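Local structure of pirin-like protein (Geobacillus kaustophilus, 2P17) at residues R5-V10 and Q212-S217; G69-F74 and S107-L112. The protein is of unknown biological function but belongs to the pirin family of the cupin clan and binds one iron ion per subunit. One frame throughout, in Å; residues are numbered along the deposited sequence.

Contact 1 (R5-V10 and Q212-S217)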
loop_
_atom_site.group_PDB
_atom_site.type_symbol
_atom_site.label_atom_id
_atom_site.label_comp_id
_atom_site.label_asym_id
_atom_site.label_seq_id
_atom_site.Cartn_x
_atom_site.Cartn_y
_atom_site.Cartn_z
ATOM N N ARG A 5 6.666 -11.202 14.229
ATOM C CA ARG A 5 6.752 -11.593 12.831
ATOM C C ARG A 5 8.190 -11.574 12.315
ATOM O O ARG A 5 9.023 -10.786 12.790
ATOM C CB ARG A 5 5.862 -10.701 11.974
ATOM C CG ARG A 5 4.376 -10.890 12.285
ATOM C CD ARG A 5 3.543 -10.893 11.017
ATOM N NE ARG A 5 2.108 -10.829 11.297
ATOM C CZ ARG A 5 1.164 -11.079 10.386
ATOM N NH1 ARG A 5 1.489 -11.421 9.139
ATOM N NH2 ARG A 5 -0.117 -10.974 10.699
ATOM N N ARG A 6 8.439 -12.436 11.333
ATOM C CA ARG A 6 9.711 -12.555 10.637
ATOM C C ARG A 6 9.521 -12.046 9.214
ATOM O O ARG A 6 8.389 -11.970 8.714
ATOM C CB ARG A 6 10.153 -14.029 10.594
ATOM C CG ARG A 6 10.657 -14.586 11.913
ATOM C CD ARG A 6 10.706 -16.104 11.881
ATOM N NE ARG A 6 9.379 -16.686 12.070
ATOM C CZ ARG A 6 8.643 -17.240 11.109
ATOM N NH1 ARG A 6 9.103 -17.315 9.869
ATOM N NH2 ARG A 6 7.444 -17.731 11.398
ATOM N N ILE A 7 10.625 -11.701 8.560
ATOM C CA ILE A 7 10.630 -11.421 7.139
ATOM C C ILE A 7 10.904 -12.720 6.389
ATOM O O ILE A 7 11.995 -13.302 6.498
ATOM C CB ILE A 7 11.667 -10.328 6.763
ATOM C CG1 ILE A 7 11.384 -9.017 7.528
ATOM C CG2 ILE A 7 11.693 -10.122 5.234
ATOM C CD1 ILE A 7 9.925 -8.525 7.450
ATOM N N ARG A 8 9.904 -13.186 5.651
ATOM C CA ARG A 8 10.007 -14.483 4.980
ATOM C C ARG A 8 10.622 -14.392 3.586
ATOM O O ARG A 8 11.069 -15.407 3.036
ATOM C CB ARG A 8 8.656 -15.186 4.928
ATOM C CG ARG A 8 7.598 -14.447 4.137
ATOM C CD ARG A 8 6.283 -15.220 4.046
ATOM N NE ARG A 8 5.342 -14.458 3.239
ATOM C CZ ARG A 8 5.259 -14.531 1.914
ATOM N NH1 ARG A 8 6.031 -15.383 1.250
ATOM N NH2 ARG A 8 4.396 -13.768 1.256
ATOM N N ARG A 9 10.656 -13.187 3.020
ATOM C CA ARG A 9 11.222 -12.987 1.692
ATOM C C ARG A 9 11.531 -11.521 1.453
ATOM O O ARG A 9 10.787 -10.648 1.905
ATOM C CB ARG A 9 10.249 -13.495 0.625
ATOM C CG ARG A 9 10.763 -13.371 -0.797
ATOM C CD ARG A 9 10.025 -14.285 -1.756
ATOM N NE ARG A 9 8.605 -13.960 -1.867
ATOM C CZ ARG A 9 8.100 -12.997 -2.635
ATOM N NH1 ARG A 9 8.886 -12.208 -3.365
ATOM N NH2 ARG A 9 6.788 -12.813 -2.671
ATOM N N VAL A 10 12.627 -11.248 0.746
ATOM C CA VAL A 10 13.016 -9.882 0.403
ATOM C C VAL A 10 13.083 -9.729 -1.116
ATOM O O VAL A 10 13.954 -10.324 -1.765
ATOM C CB VAL A 10 14.395 -9.498 1.002
ATOM C CG1 VAL A 10 14.781 -8.068 0.608
ATOM C CG2 VAL A 10 14.409 -9.695 2.518
ATOM N N GLN A 212 13.013 -2.163 -2.023
ATOM C CA GLN A 212 12.727 -3.552 -1.656
ATOM C C GLN A 212 11.382 -3.701 -0.981
ATOM O O GLN A 212 10.953 -2.820 -0.217
ATOM C CB GLN A 212 13.817 -4.115 -0.742
ATOM C CG GLN A 212 15.205 -4.059 -1.378
ATOM C CD GLN A 212 16.214 -4.831 -0.580
ATOM O OE1 GLN A 212 16.377 -4.601 0.621
ATOM N NE2 GLN A 212 16.905 -5.761 -1.239
ATOM N N ALA A 213 10.735 -4.827 -1.278
ATOM C CA ALA A 213 9.540 -5.270 -0.557
ATOM C C ALA A 213 9.907 -6.419 0.362
ATOM O O ALA A 213 10.571 -7.374 -0.064
ATOM C CB ALA A 213 8.454 -5.692 -1.526
ATOM N N LEU A 214 9.480 -6.325 1.621
ATOM C CA LEU A 214 9.784 -7.336 2.644
ATOM C C LEU A 214 8.480 -7.962 3.076
ATOM O O LEU A 214 7.593 -7.256 3.537
ATOM C CB LEU A 214 10.516 -6.705 3.833
ATOM C CG LEU A 214 12.023 -6.470 3.666
ATOM C CD1 LEU A 214 12.325 -5.380 2.642
ATOM C CD2 LEU A 214 12.618 -6.077 5.005
ATOM N N PHE A 215 8.361 -9.277 2.883
ATOM C CA PHE A 215 7.105 -9.987 3.130
ATOM C C PHE A 215 7.118 -10.625 4.497
ATOM O O PHE A 215 8.157 -11.122 4.938
ATOM C CB PHE A 215 6.882 -11.045 2.052
ATOM C CG PHE A 215 6.689 -10.458 0.695
ATOM C CD1 PHE A 215 5.408 -10.176 0.218
ATOM C CD2 PHE A 215 7.789 -10.118 -0.093
ATOM C CE1 PHE A 215 5.231 -9.593 -1.034
ATOM C CE2 PHE A 215 7.622 -9.535 -1.335
ATOM C CZ PHE A 215 6.348 -9.279 -1.813
ATOM N N PHE A 216 5.956 -10.649 5.155
ATOM C CA PHE A 216 5.866 -11.089 6.543
ATOM C C PHE A 216 5.475 -12.565 6.652
ATOM O O PHE A 216 4.692 -13.066 5.858
ATOM C CB PHE A 216 4.840 -10.260 7.351
ATOM C CG PHE A 216 4.983 -8.763 7.209
ATOM C CD1 PHE A 216 6.229 -8.170 6.980
ATOM C CD2 PHE A 216 3.861 -7.936 7.355
ATOM C CE1 PHE A 216 6.340 -6.789 6.848
ATOM C CE2 PHE A 216 3.971 -6.548 7.235
ATOM C CZ PHE A 216 5.216 -5.972 6.988
ATOM N N SER A 217 6.008 -13.220 7.682
ATOM C CA SER A 217 5.546 -14.541 8.083
ATOM C C SER A 217 4.054 -14.539 8.363
ATOM O O SER A 217 3.490 -13.527 8.751
ATOM C CB SER A 217 6.293 -15.004 9.344
ATOM O OG SER A 217 6.251 -14.000 10.347
#

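Contact 2 (G69-F74 and S107-L112)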
loop_
_atom_site.group_PDB
_atom_site.type_symbol
_atom_site.label_atom_id
_atom_site.label_comp_id
_atom_site.label_asym_id
_atom_site.label_seq_id
_atom_site.Cartn_x
_atom_site.Cartn_y
_atom_site.Cartn_z
ATOM N N GLY A 69 5.157 14.078 -7.553
ATOM C CA GLY A 69 4.384 14.577 -8.683
ATOM C C GLY A 69 2.946 14.905 -8.326
ATOM O O GLY A 69 2.509 14.690 -7.190
ATOM N N GLU A 70 2.226 15.449 -9.303
ATOM C CA GLU A 70 0.843 15.861 -9.115
ATOM C C GLU A 70 -0.033 15.025 -10.030
ATOM O O GLU A 70 0.140 15.043 -11.251
ATOM C CB GLU A 70 0.671 17.354 -9.411
ATOM C CG GLU A 70 1.555 18.274 -8.555
ATOM C CD GLU A 70 1.193 18.285 -7.070
ATOM O OE1 GLU A 70 0.036 17.964 -6.715
ATOM O OE2 GLU A 70 2.077 18.632 -6.250
ATOM N N LEU A 71 -0.952 14.275 -9.426
ATOM C CA LEU A 71 -1.801 13.343 -10.170
ATOM C C LEU A 71 -3.236 13.850 -10.309
ATOM O O LEU A 71 -3.818 14.335 -9.343
ATOM C CB LEU A 71 -1.801 11.962 -9.493
ATOM C CG LEU A 71 -2.491 10.782 -10.192
ATOM C CD1 LEU A 71 -1.851 10.499 -11.543
ATOM C CD2 LEU A 71 -2.448 9.538 -9.326
ATOM N N GLU A 72 -3.776 13.736 -11.519
ATOM C CA GLU A 72 -5.186 13.996 -11.776
ATOM C C GLU A 72 -5.914 12.662 -11.869
ATOM O O GLU A 72 -5.568 11.795 -12.691
ATOM C CB GLU A 72 -5.372 14.784 -13.079
ATOM C CG GLU A 72 -4.820 16.189 -13.013
ATOM C CD GLU A 72 -4.867 16.921 -14.344
ATOM O OE1 GLU A 72 -5.509 16.432 -15.301
ATOM O OE2 GLU A 72 -4.243 17.995 -14.430
ATOM N N HIS A 73 -6.916 12.493 -11.018
ATOM C CA HIS A 73 -7.723 11.271 -11.025
ATOM C C HIS A 73 -9.079 11.501 -11.677
ATOM O O HIS A 73 -9.726 12.529 -11.458
ATOM C CB HIS A 73 -7.945 10.759 -9.606
ATOM C CG HIS A 73 -9.011 9.716 -9.514
ATOM N ND1 HIS A 73 -8.774 8.393 -9.809
ATOM C CD2 HIS A 73 -10.325 9.802 -9.191
ATOM C CE1 HIS A 73 -9.895 7.704 -9.672
ATOM N NE2 HIS A 73 -10.850 8.538 -9.298
ATOM N N PHE A 74 -9.513 10.534 -12.475
ATOM C CA PHE A 74 -10.890 10.483 -12.927
ATOM C C PHE A 74 -11.498 9.116 -12.658
ATOM O O PHE A 74 -10.849 8.093 -12.876
ATOM C CB PHE A 74 -10.992 10.790 -14.429
ATOM C CG PHE A 74 -12.336 10.470 -14.998
ATOM C CD1 PHE A 74 -13.394 11.353 -14.830
ATOM C CD2 PHE A 74 -12.559 9.255 -15.643
ATOM C CE1 PHE A 74 -14.666 11.042 -15.325
ATOM C CE2 PHE A 74 -13.824 8.938 -16.136
ATOM C CZ PHE A 74 -14.867 9.833 -15.984
ATOM N N SER A 107 4.148 17.580 -15.094
ATOM C CA SER A 107 4.497 16.804 -13.906
ATOM C C SER A 107 4.790 15.348 -14.247
ATOM O O SER A 107 4.139 14.760 -15.111
ATOM C CB SER A 107 3.365 16.882 -12.880
ATOM O OG SER A 107 3.726 16.241 -11.665
ATOM N N THR A 108 5.790 14.789 -13.578
ATOM C CA THR A 108 6.048 13.354 -13.623
ATOM C C THR A 108 5.559 12.752 -12.311
ATOM O O THR A 108 5.974 13.181 -11.238
ATOM C CB THR A 108 7.542 13.054 -13.796
ATOM O OG1 THR A 108 7.992 13.583 -15.051
ATOM C CG2 THR A 108 7.803 11.550 -13.777
ATOM N N VAL A 109 4.657 11.778 -12.399
ATOM C CA VAL A 109 4.139 11.103 -11.210
ATOM C C VAL A 109 4.901 9.820 -10.946
ATOM O O VAL A 109 5.096 9.015 -11.849
ATOM C CB VAL A 109 2.623 10.823 -11.338
ATOM C CG1 VAL A 109 2.111 9.911 -10.212
ATOM C CG2 VAL A 109 1.852 12.125 -11.308
ATOM N N HIS A 110 5.350 9.650 -9.701
ATOM C CA HIS A 110 5.887 8.386 -9.224
ATOM C C HIS A 110 4.870 7.855 -8.226
ATOM O O HIS A 110 4.605 8.518 -7.226
ATOM C CB HIS A 110 7.242 8.647 -8.550
ATOM C CG HIS A 110 7.991 7.415 -8.149
ATOM N ND1 HIS A 110 9.143 7.472 -7.396
ATOM C CD2 HIS A 110 7.761 6.102 -8.382
ATOM C CE1 HIS A 110 9.598 6.246 -7.193
ATOM N NE2 HIS A 110 8.775 5.395 -7.781
ATOM N N SER A 111 4.290 6.684 -8.510
ATOM C CA SER A 111 3.205 6.150 -7.674
ATOM C C SER A 111 3.325 4.657 -7.414
ATOM O O SER A 111 4.055 3.939 -8.104
ATOM C CB SER A 111 1.841 6.439 -8.315
ATOM O OG SER A 111 1.734 5.829 -9.590
ATOM N N LEU A 112 2.602 4.211 -6.393
ATOM C CA LEU A 112 2.443 2.786 -6.108
ATOM C C LEU A 112 0.967 2.461 -6.196
ATOM O O LEU A 112 0.168 3.098 -5.511
ATOM C CB LEU A 112 2.960 2.454 -4.713
ATOM C CG LEU A 112 4.478 2.500 -4.599
ATOM C CD1 LEU A 112 4.897 2.650 -3.157
ATOM C CD2 LEU A 112 5.093 1.239 -5.229
#

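Contact 1 (R5-V10 and Q212-S217)
Two antiparallel strands pair here around a classic beta bulge. Ile7 pairs with Phe216 and Val10 with Leu214, yet both Arg8 and Arg9 sit opposite Phe215, so Arg8 is the extra residue, its psi of -17° kinking the chain. The backbone N and O of Phe215 answer both arginines: its O accepts from Arg8 N at 2.8 Å, in the carbonyl plane, while its N gives a nearly straight bond to Arg9 O at 3.0 Å. Beyond the strand end, Ser217 grips Arg6 twice, Arg6 N donating to Ser217 OG (2.9 Å, 172°) and Ser217 N to Arg6 O. Ser217 OG also bonds His219.

Charge meets ring because the bulge sends two arginines to the same side. Arg9, with CG anti to its backbone N and a bend at chi3, lays its guanidinium almost flat on Phe215, CZ 4.1 Å from the ring centroid, a cation-pi stack with planes 25° apart. Arg8 runs extended instead, the face of its guanidinium over Phe215 CB and its NE weakly bonded to Phe216 O at 3.0 Å. Both salt-bridge Glu35, which would probably offset the repulsion between them. Arg5 adds a weak bond from NH1 to Ser217 O; its main partner is Thr225.

The other side is mainly apolar. Ile7 CD1 comes to the edge of the Phe216 ring, 3.7 Å from CD1, Ile7 CG2 lies 3.9 Å from Leu214 CB, and Val10 flanks Leu214 while its CG1 rests on the Gln212 amide, which bonds Lys209 and Thr12.

Ile7, Leu214 and Phe216 pack on strands 189-196, 198-201 and 224-231 through Leu192, Phe201 and Leu227, while Tyr36 meets the Phe215 ring. Strand 212-216 is thus held between strands 3-19 and 189-196 in the C-terminal cupin domain.

Contact 2 (G69-F74 and S107-L112)
Ser107 reaches across to the residue just before strand 71-75, and its short side chain carries the one hydrogen bond between the two segments. Its CB stands 4.0 Å from Glu70 N. From there OG, held anti to the backbone N at chi1 -175°, points at the same amide and accepts its hydrogen at 2.9 Å with an N-H...O angle of 164°. The hydroxyl oxygen also lies 3.5 Å from Gly69 CA.

Gly69 makes this close approach possible. Its CA gives a CA-H...O contact to Thr108 O at 3.3 Å, and a CB would collide with that oxygen and with Val109 CA; its backbone angles would also jam a CB against the preceding carbonyl.

Further in, Val109 lays CG2 against the backbone of Glu70, 3.4 Å from its O, and meets Leu71 CD1 at 4.1 Å, the two side chains crossing at about a right angle. Leu71 also touches Glu101, a predicted iron ligand, although its side chain is about 11 Å from the bound iron. The contact bridges the four-stranded sheet of 71-75 and 97-103 to strand 109-117, which pairs with 39-47 and 60-66.

An alanine at Ser107 would lose the hydroxyl and so would probably loosen the entry to strand 71-75. The segments are pinned by one directed bond, with a small apolar contact beside it.

Contacts 1 and 2 lie on opposite sides of the chain's centre, their centres 28 Å apart and their nearest atoms about 9 Å apart without touching. Along the chain, contact 2 is nested inside the long loop that contact 1 closes: 5-10 comes first, then 69-74 and 107-112, and 212-217 last. A run of paired strands connects them, since 3-19 pairs with 22-26, that with 39-47, and that with 109-117. Contact 2 belongs to the N-terminal, iron-binding cupin part, whereas contact 1 joins the chain's first strand to the C-terminal cupin domain. The N-terminal strand therefore ties the two halves of this bicupin together.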